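TrwG component of type IV secretion system (Bartonella birtlesii, PDB 4JF8) is a VirB8-family component of a bacterial type IV secretion system, captured here as the soluble part of a membrane protein, and probably contributes to assembly of the secretion machinery. Local coordinates at residues R46-L49 with N50-V53; Y68-T71 with A72-T76; A77-Q80 with Q81-Y84. One frame throughout, in Å; residues are numbered along the deposited sequence.

The three contacts lie in series on the first three helices of a VirB8 domain, each joining residues about one helical turn apart. Contact 1, on helix 42-57, is buried against the four-stranded sheet and at the subunit interface, and its chemistry is aromatic. Contact 2 is partly buried and ends helix 64-73 with a serine hydroxyl; it meets contact 1 where Tyr-52 OH and Ser-75 OG are hydrogen-bonded, 2.7 Å apart. Contact 3, its centre about 12 Å from the centre of the chain, opens helix 77-85 at the surface, where water joins its polar side chains. A hydrogen bond from Gln-80 NE2 to Ala-72 O ties it to contact 2.

Contact 1 (R46-L49 with N50-V53); sequences RYWL and NQYV. With EDO (1,2-ethanediol), chain D.
Gln-51 sits one turn beyond Tyr-47 and Trp-48 on the same helix, and its amide lies beside their two rings, which pack on each other: Tyr-47 CD2 is 3.6 Å above the plane of the Trp-48 indole, over its centre. At the root of the glutamine, CB lies over the preceding turn, 3.5 Å from Tyr-47 O and nearly as close to Trp-48 O. The chain then stays extended, with CG anti to the backbone N (chi1 -178°) and CD anti to CA, which carries the amide out alongside the indole. CD reaches the far, six-membered end of Trp-48, 3.7 Å from CZ3, and OE1 comes closer still, 3.3 Å from the same CZ3. Ring and amide planes stand 63° apart here, so the amide is not stacked on the indole. The other branch, NE2, turns to the phenol of Tyr-47, whose OH it approaches to 3.4 Å. That hydroxyl is hydrogen-bonded to Tyr-47 OH of the second subunit.

At the pyrrole edge Trp-48 NE1 donates to O2 of a 1,2-ethanediol, probably from the crystallisation liquor, 2.9 Å away and near the indole plane; the diol also bonds Trp-48 NE1 of the second subunit. Beneath the side chains, helical bonds link each carbonyl from Arg-46 to Leu-49 with the amide four residues on. Tyr-47 O takes a second donor, a water that also accepts from Asn-50 ND2 at 3.0 Å.

Leu-49 and Val-53 pack on strands 117-128 and 137-147, Asn-50 rests on strand 101-112, and Trp-48 meets Phe-164 of strand 164-173. Tyr-47 and Trp-48 face the second subunit, while Gln-51 and Tyr-52 touch Leu-74 just past helix 64-73.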
loop_
_atom_site.group_PDB
_atom_site.type_symbol
_atom_site.label_atom_id
_atom_site.label_comp_id
_atom_site.label_asym_id
_atom_site.label_seq_id
_atom_site.Cartn_x
_atom_site.Cartn_y
_atom_site.Cartn_z
ATOM N N ARG A 46 -4.804 6.407 12.254
ATOM C CA ARG A 46 -5.833 5.657 11.523
ATOM C C ARG A 46 -5.295 5.116 10.201
ATOM O O ARG A 46 -5.617 3.999 9.824
ATOM C CB ARG A 46 -7.088 6.498 11.278
ATOM C CG ARG A 46 -7.961 6.665 12.514
ATOM C CD ARG A 46 -9.205 7.459 12.199
ATOM N NE ARG A 46 -10.196 7.280 13.255
ATOM C CZ ARG A 46 -11.181 8.124 13.546
ATOM N NH1 ARG A 46 -11.340 9.261 12.875
ATOM N NH2 ARG A 46 -12.001 7.824 14.540
ATOM N N TYR A 47 -4.466 5.895 9.504
ATOM C CA TYR A 47 -3.854 5.423 8.257
ATOM C C TYR A 47 -3.083 4.129 8.506
ATOM O O TYR A 47 -3.280 3.130 7.785
ATOM C CB TYR A 47 -2.930 6.489 7.676
ATOM C CG TYR A 47 -2.142 6.012 6.482
ATOM C CD1 TYR A 47 -2.714 5.981 5.225
ATOM C CD2 TYR A 47 -0.838 5.519 6.618
ATOM C CE1 TYR A 47 -2.009 5.527 4.119
ATOM C CE2 TYR A 47 -0.123 5.055 5.521
ATOM C CZ TYR A 47 -0.727 5.049 4.279
ATOM O OH TYR A 47 -0.047 4.582 3.173
ATOM N N TRP A 48 -2.208 4.127 9.502
ATOM C CA TRP A 48 -1.385 2.949 9.785
ATOM C C TRP A 48 -2.182 1.764 10.321
ATOM O O TRP A 48 -1.952 0.621 9.914
ATOM C CB TRP A 48 -0.193 3.293 10.693
ATOM C CG TRP A 48 0.789 4.125 9.938
ATOM C CD1 TRP A 48 1.029 5.463 10.099
ATOM C CD2 TRP A 48 1.611 3.695 8.850
ATOM N NE1 TRP A 48 1.947 5.883 9.172
ATOM C CE2 TRP A 48 2.315 4.823 8.383
ATOM C CE3 TRP A 48 1.794 2.469 8.199
ATOM C CZ2 TRP A 48 3.201 4.743 7.295
ATOM C CZ3 TRP A 48 2.681 2.404 7.150
ATOM C CH2 TRP A 48 3.366 3.527 6.710
ATOM N N LEU A 49 -3.141 2.036 11.201
ATOM C CA LEU A 49 -3.997 0.983 11.729
ATOM C C LEU A 49 -4.824 0.337 10.633
ATOM O O LEU A 49 -4.997 -0.881 10.620
ATOM C CB LEU A 49 -4.907 1.545 12.820
ATOM C CG LEU A 49 -4.149 1.945 14.103
ATOM C CD1 LEU A 49 -4.982 2.917 14.940
ATOM C CD2 LEU A 49 -3.695 0.743 14.927
ATOM N N ASN A 50 -5.365 1.160 9.749
ATOM C CA ASN A 50 -6.119 0.657 8.610
ATOM C C ASN A 50 -5.238 -0.216 7.713
ATOM O O ASN A 50 -5.630 -1.321 7.305
ATOM C CB ASN A 50 -6.696 1.844 7.830
ATOM C CG ASN A 50 -7.594 1.430 6.701
ATOM O OD1 ASN A 50 -8.622 0.788 6.931
ATOM N ND2 ASN A 50 -7.257 1.839 5.475
ATOM N N GLN A 51 -4.052 0.286 7.384
ATOM C CA GLN A 51 -3.147 -0.483 6.542
ATOM C C GLN A 51 -2.850 -1.818 7.214
ATOM O O GLN A 51 -2.814 -2.870 6.561
ATOM C CB GLN A 51 -1.845 0.282 6.349
ATOM C CG GLN A 51 -0.880 -0.451 5.435
ATOM C CD GLN A 51 0.375 0.336 5.083
ATOM O OE1 GLN A 51 1.495 -0.102 5.341
ATOM N NE2 GLN A 51 0.190 1.500 4.512
ATOM N N TYR A 52 -2.643 -1.813 8.530
ATOM C CA TYR A 52 -2.324 -3.035 9.235
ATOM C C TYR A 52 -3.448 -4.063 9.169
ATOM O O TYR A 52 -3.216 -5.218 8.801
ATOM C CB TYR A 52 -1.957 -2.743 10.699
ATOM C CG TYR A 52 -1.323 -3.944 11.373
ATOM C CD1 TYR A 52 0.022 -4.232 11.148
ATOM C CD2 TYR A 52 -2.067 -4.836 12.157
ATOM C CE1 TYR A 52 0.630 -5.342 11.710
ATOM C CE2 TYR A 52 -1.464 -5.944 12.723
ATOM C CZ TYR A 52 -0.126 -6.204 12.481
ATOM O OH TYR A 52 0.463 -7.310 13.091
ATOM N N VAL A 53 -4.659 -3.650 9.513
ATOM C CA VAL A 53 -5.770 -4.579 9.535
ATOM C C VAL A 53 -6.055 -5.102 8.132
ATOM O O VAL A 53 -6.284 -6.299 7.941
ATOM C CB VAL A 53 -7.018 -3.965 10.206
ATOM C CG1 VAL A 53 -8.218 -4.889 10.032
ATOM C CG2 VAL A 53 -6.762 -3.735 11.694
HETATM C C1 EDO D . 3.029 8.429 5.942
HETATM O O1 EDO D . 3.443 9.800 5.895
HETATM C C2 EDO D . 1.777 8.354 6.795
HETATM O O2 EDO D . 2.185 8.587 8.150
HETATM O O HOH W 1 -4.571 3.217 5.326
#

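Contact 2 (Y68-T71 with A72-T76); sequences YDTT and ALLST
Ala-72, Thr-71 and Thr-70 lie at the heart of this helix end, where the last turn of helix 64-73 gives way to the loop ahead of the next helix. Ala-72 is held by its backbone: its N donates to Tyr-68 O at 3.0 Å, and its methyl CB rests 3.6 Å from that same oxygen. Leu-73 N repeats the pattern on Asp-69 O.

Thr-71 contributes chiefly its carbonyl. Ser-75 OG donates to Thr-71 O over 2.7 Å, approaching from above the carbonyl plane, 36° out of it, rather than along a lone pair. Leu-74 N makes a weak second bond to the same oxygen, with an N-H...O angle of only 126°. The serine hydroxyl is placed by a chi1 of -60°, which sets OG opposite its own carbonyl carbon and swings it back over the preceding turn. It is hydrogen-bonded to Tyr-52 OH of helix 42-57 too, and the hydroxyl of Thr-71 turns back to Asn-67 O.

Thr-70 meets Leu-74 alongside, both side chains pointing the same way. Its CG2 lies 4.0 Å from Leu-74 CD1, while Leu-74 CG sits 3.3 Å from Thr-70 O, the carbonyl that accepts Leu-74 N. The hydroxyl of Thr-70 is used elsewhere, on Leu-66 O.

Leu-74 is the first residue to leave helical geometry, and Ser-75 N still reaches back three residues to Ala-72 O, at 3.2 Å. Thr-76, the next residue, takes the N-cap position of helix 77-85, its OG1 bonded to Val-79 N. The arrangement is a helix-loop-helix link between helices 64-73 and 77-85 of the VirB8 domain, with a serine hydroxyl closing the first helix and an N-cap threonine opening the second.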
loop_
_atom_site.group_PDB
_atom_site.type_symbol
_atom_site.label_atom_id
_atom_site.label_comp_id
_atom_site.label_asym_id
_atom_site.label_seq_id
_atom_site.Cartn_x
_atom_site.Cartn_y
_atom_site.Cartn_z
ATOM N N TYR A 68 1.422 -10.013 3.281
ATOM C CA TYR A 68 2.233 -10.710 4.271
ATOM C C TYR A 68 3.459 -9.867 4.650
ATOM O O TYR A 68 3.772 -9.668 5.823
ATOM C CB TYR A 68 2.635 -12.075 3.723
ATOM C CG TYR A 68 3.464 -12.926 4.634
ATOM C CD1 TYR A 68 2.884 -13.918 5.416
ATOM C CD2 TYR A 68 4.848 -12.781 4.677
ATOM C CE1 TYR A 68 3.659 -14.724 6.224
ATOM C CE2 TYR A 68 5.629 -13.598 5.488
ATOM C CZ TYR A 68 5.018 -14.554 6.251
ATOM O OH TYR A 68 5.792 -15.388 7.032
ATOM N N ASP A 69 4.168 -9.371 3.642
ATOM C CA ASP A 69 5.365 -8.592 3.925
ATOM C C ASP A 69 5.049 -7.304 4.654
ATOM O O ASP A 69 5.803 -6.877 5.518
ATOM C CB ASP A 69 6.145 -8.310 2.640
ATOM C CG ASP A 69 6.806 -9.552 2.059
ATOM O OD1 ASP A 69 7.020 -10.542 2.786
ATOM O OD2 ASP A 69 7.156 -9.526 0.864
ATOM N N THR A 70 3.951 -6.648 4.289
ATOM C CA THR A 70 3.564 -5.415 4.968
ATOM C C THR A 70 3.235 -5.708 6.428
ATOM O O THR A 70 3.680 -5.003 7.343
ATOM C CB THR A 70 2.359 -4.761 4.273
ATOM O OG1 THR A 70 2.701 -4.392 2.935
ATOM C CG2 THR A 70 1.873 -3.555 5.011
ATOM N N THR A 71 2.445 -6.757 6.651
ATOM C CA THR A 71 2.110 -7.120 8.023
ATOM C C THR A 71 3.379 -7.377 8.848
ATOM O O THR A 71 3.519 -6.870 9.973
ATOM C CB THR A 71 1.199 -8.347 8.073
ATOM O OG1 THR A 71 0.010 -8.077 7.339
ATOM C CG2 THR A 71 0.813 -8.669 9.493
ATOM N N ALA A 72 4.314 -8.127 8.290
ATOM C CA ALA A 72 5.551 -8.420 9.007
ATOM C C ALA A 72 6.343 -7.156 9.322
ATOM O O ALA A 72 6.850 -6.976 10.430
ATOM C CB ALA A 72 6.405 -9.406 8.233
ATOM N N LEU A 73 6.434 -6.267 8.330
ATOM C CA LEU A 73 7.205 -5.032 8.516
ATOM C C LEU A 73 6.666 -4.184 9.650
ATOM O O LEU A 73 7.414 -3.564 10.401
ATOM C CB LEU A 73 7.190 -4.246 7.205
ATOM C CG LEU A 73 8.002 -2.958 7.187
ATOM C CD1 LEU A 73 9.501 -3.222 7.273
ATOM C CD2 LEU A 73 7.615 -2.149 5.957
ATOM N N LEU A 74 5.346 -4.151 9.779
ATOM C CA LEU A 74 4.672 -3.279 10.727
ATOM C C LEU A 74 4.444 -3.902 12.085
ATOM O O LEU A 74 3.780 -3.281 12.918
ATOM C CB LEU A 74 3.343 -2.800 10.117
ATOM C CG LEU A 74 3.402 -2.026 8.794
ATOM C CD1 LEU A 74 2.003 -1.570 8.454
ATOM C CD2 LEU A 74 4.361 -0.842 8.888
ATOM N N SER A 75 5.013 -5.082 12.319
ATOM C CA SER A 75 4.845 -5.817 13.580
ATOM C C SER A 75 6.156 -5.913 14.331
ATOM O O SER A 75 7.198 -6.139 13.730
ATOM C CB SER A 75 4.384 -7.239 13.283
ATOM O OG SER A 75 3.129 -7.280 12.585
ATOM N N THR A 76 6.113 -5.792 15.651
ATOM C CA THR A 76 7.288 -6.122 16.450
ATOM C C THR A 76 7.644 -7.577 16.252
ATOM O O THR A 76 6.831 -8.372 15.770
ATOM C CB THR A 76 7.047 -5.931 17.951
ATOM O OG1 THR A 76 6.002 -6.838 18.350
ATOM C CG2 THR A 76 6.721 -4.463 18.320
#

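Contact 3 (A77-Q80 with Q81-Y84); sequences AAVQ and QEFY
Tyr-84 N donates to Gln-80 O at 2.8 Å, nearly in line with the carbonyl, and the bond from Phe-83 N to Val-79 O is almost as short. The bonds from Gln-81 N to Ala-77 O and from Glu-82 N to Ala-78 O complete the first turns, the latter stretched to 3.3 Å.

The side chain of Gln-80 adds a polar network. One water donates to Gln-80 OE1 at 2.8 Å and accepts from Gln-81 NE2, so it spans neighbouring residues. Another donates to OE1 from farther off and lies 2.6 Å from Tyr-84 OH, in the plane of the phenol ring. NE2, the donor end of the Gln-80 amide, bonds Ala-72 O on the preceding helix.

Outward from these bonds, Gln-80 and Tyr-84 run side by side. The first torsion of Tyr-84 (chi1 -68°) leaves CG opposite the carbonyl carbon and folds the ring back along the helix, so that Gln-80 O lies over one face, 3.1 Å above its plane and toward the rim. Gln-80 CB makes a CH-pi contact with the ring, 4.2 Å from its centroid. Farther along, the amide and ring planes are 26° apart, and CD comes within 3.7 Å of Tyr-84 OH.

Glu-82 and Gln-81 lie on the exposed side of helix 77-85. On its buried side Val-79 packs against Tyr-52 and Arg-56 of helix 42-57, whereas Phe-83 meets Tyr-68 and Thr-71 of helix 64-73. Tyr-84 flanks them, touching Ala-72 of that same helix.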
loop_
_atom_site.group_PDB
_atom_site.type_symbol
_atom_site.label_atom_id
_atom_site.label_comp_id
_atom_site.label_asym_id
_atom_site.label_seq_id
_atom_site.Cartn_x
_atom_site.Cartn_y
_atom_site.Cartn_z
ATOM N N ALA A 77 8.849 -7.950 16.656
ATOM C CA ALA A 77 9.289 -9.333 16.535
ATOM C C ALA A 77 8.308 -10.323 17.169
ATOM O O ALA A 77 7.982 -11.353 16.591
ATOM C CB ALA A 77 10.680 -9.472 17.144
ATOM N N ALA A 78 7.814 -10.006 18.355
ATOM C CA ALA A 78 6.890 -10.897 19.036
ATOM C C ALA A 78 5.563 -11.045 18.279
ATOM O O ALA A 78 4.995 -12.131 18.181
ATOM C CB ALA A 78 6.628 -10.459 20.465
ATOM N N VAL A 79 5.087 -9.935 17.705
ATOM C CA VAL A 79 3.837 -9.986 16.946
ATOM C C VAL A 79 4.065 -10.703 15.602
ATOM O O VAL A 79 3.211 -11.448 15.125
ATOM C CB VAL A 79 3.233 -8.579 16.806
ATOM C CG1 VAL A 79 2.035 -8.564 15.880
ATOM C CG2 VAL A 79 2.807 -8.059 18.171
ATOM N N GLN A 80 5.230 -10.489 15.000
ATOM C CA GLN A 80 5.629 -11.262 13.819
ATOM C C GLN A 80 5.506 -12.747 14.069
ATOM O O GLN A 80 4.939 -13.473 13.243
ATOM C CB GLN A 80 7.081 -10.959 13.439
ATOM C CG GLN A 80 7.304 -9.622 12.775
ATOM C CD GLN A 80 8.759 -9.356 12.496
ATOM O OE1 GLN A 80 9.655 -10.023 13.025
ATOM N NE2 GLN A 80 9.013 -8.355 11.681
ATOM N N GLN A 81 6.046 -13.222 15.191
ATOM C CA GLN A 81 6.000 -14.663 15.462
ATOM C C GLN A 81 4.567 -15.175 15.559
ATOM O O GLN A 81 4.262 -16.250 15.061
ATOM C CB GLN A 81 6.798 -15.015 16.718
ATOM C CG GLN A 81 8.311 -14.835 16.545
ATOM C CD GLN A 81 8.863 -15.825 15.547
ATOM O OE1 GLN A 81 8.666 -17.050 15.698
ATOM N NE2 GLN A 81 9.508 -15.331 14.513
ATOM N N GLU A 82 3.680 -14.381 16.166
ATOM C CA GLU A 82 2.258 -14.740 16.258
ATOM C C GLU A 82 1.626 -14.806 14.864
ATOM O O GLU A 82 0.933 -15.771 14.538
ATOM C CB GLU A 82 1.537 -13.745 17.145
ATOM C CG GLU A 82 1.951 -13.837 18.598
ATOM C CD GLU A 82 1.413 -12.721 19.454
ATOM O OE1 GLU A 82 0.871 -11.742 18.916
ATOM O OE2 GLU A 82 1.561 -12.816 20.701
ATOM N N PHE A 83 1.904 -13.815 14.036
ATOM C CA PHE A 83 1.337 -13.724 12.692
ATOM C C PHE A 83 1.856 -14.857 11.799
ATOM O O PHE A 83 1.098 -15.495 11.070
ATOM C CB PHE A 83 1.686 -12.366 12.083
ATOM C CG PHE A 83 1.383 -12.276 10.631
ATOM C CD1 PHE A 83 0.075 -12.304 10.170
ATOM C CD2 PHE A 83 2.414 -12.137 9.714
ATOM C CE1 PHE A 83 -0.186 -12.231 8.821
ATOM C CE2 PHE A 83 2.153 -12.049 8.363
ATOM C CZ PHE A 83 0.861 -12.105 7.911
ATOM N N TYR A 84 3.149 -15.151 11.889
ATOM C CA TYR A 84 3.763 -16.148 11.023
ATOM C C TYR A 84 3.124 -17.501 11.229
ATOM O O TYR A 84 3.034 -18.293 10.279
ATOM C CB TYR A 84 5.267 -16.273 11.274
ATOM C CG TYR A 84 6.117 -15.080 10.885
ATOM C CD1 TYR A 84 5.704 -14.160 9.923
ATOM C CD2 TYR A 84 7.378 -14.896 11.456
ATOM C CE1 TYR A 84 6.514 -13.107 9.556
ATOM C CE2 TYR A 84 8.177 -13.847 11.093
ATOM C CZ TYR A 84 7.740 -12.941 10.150
ATOM O OH TYR A 84 8.561 -11.869 9.813
HETATM O O HOH W 2 10.315 -12.501 14.266
HETATM O O HOH W 3 11.059 -11.699 10.555
#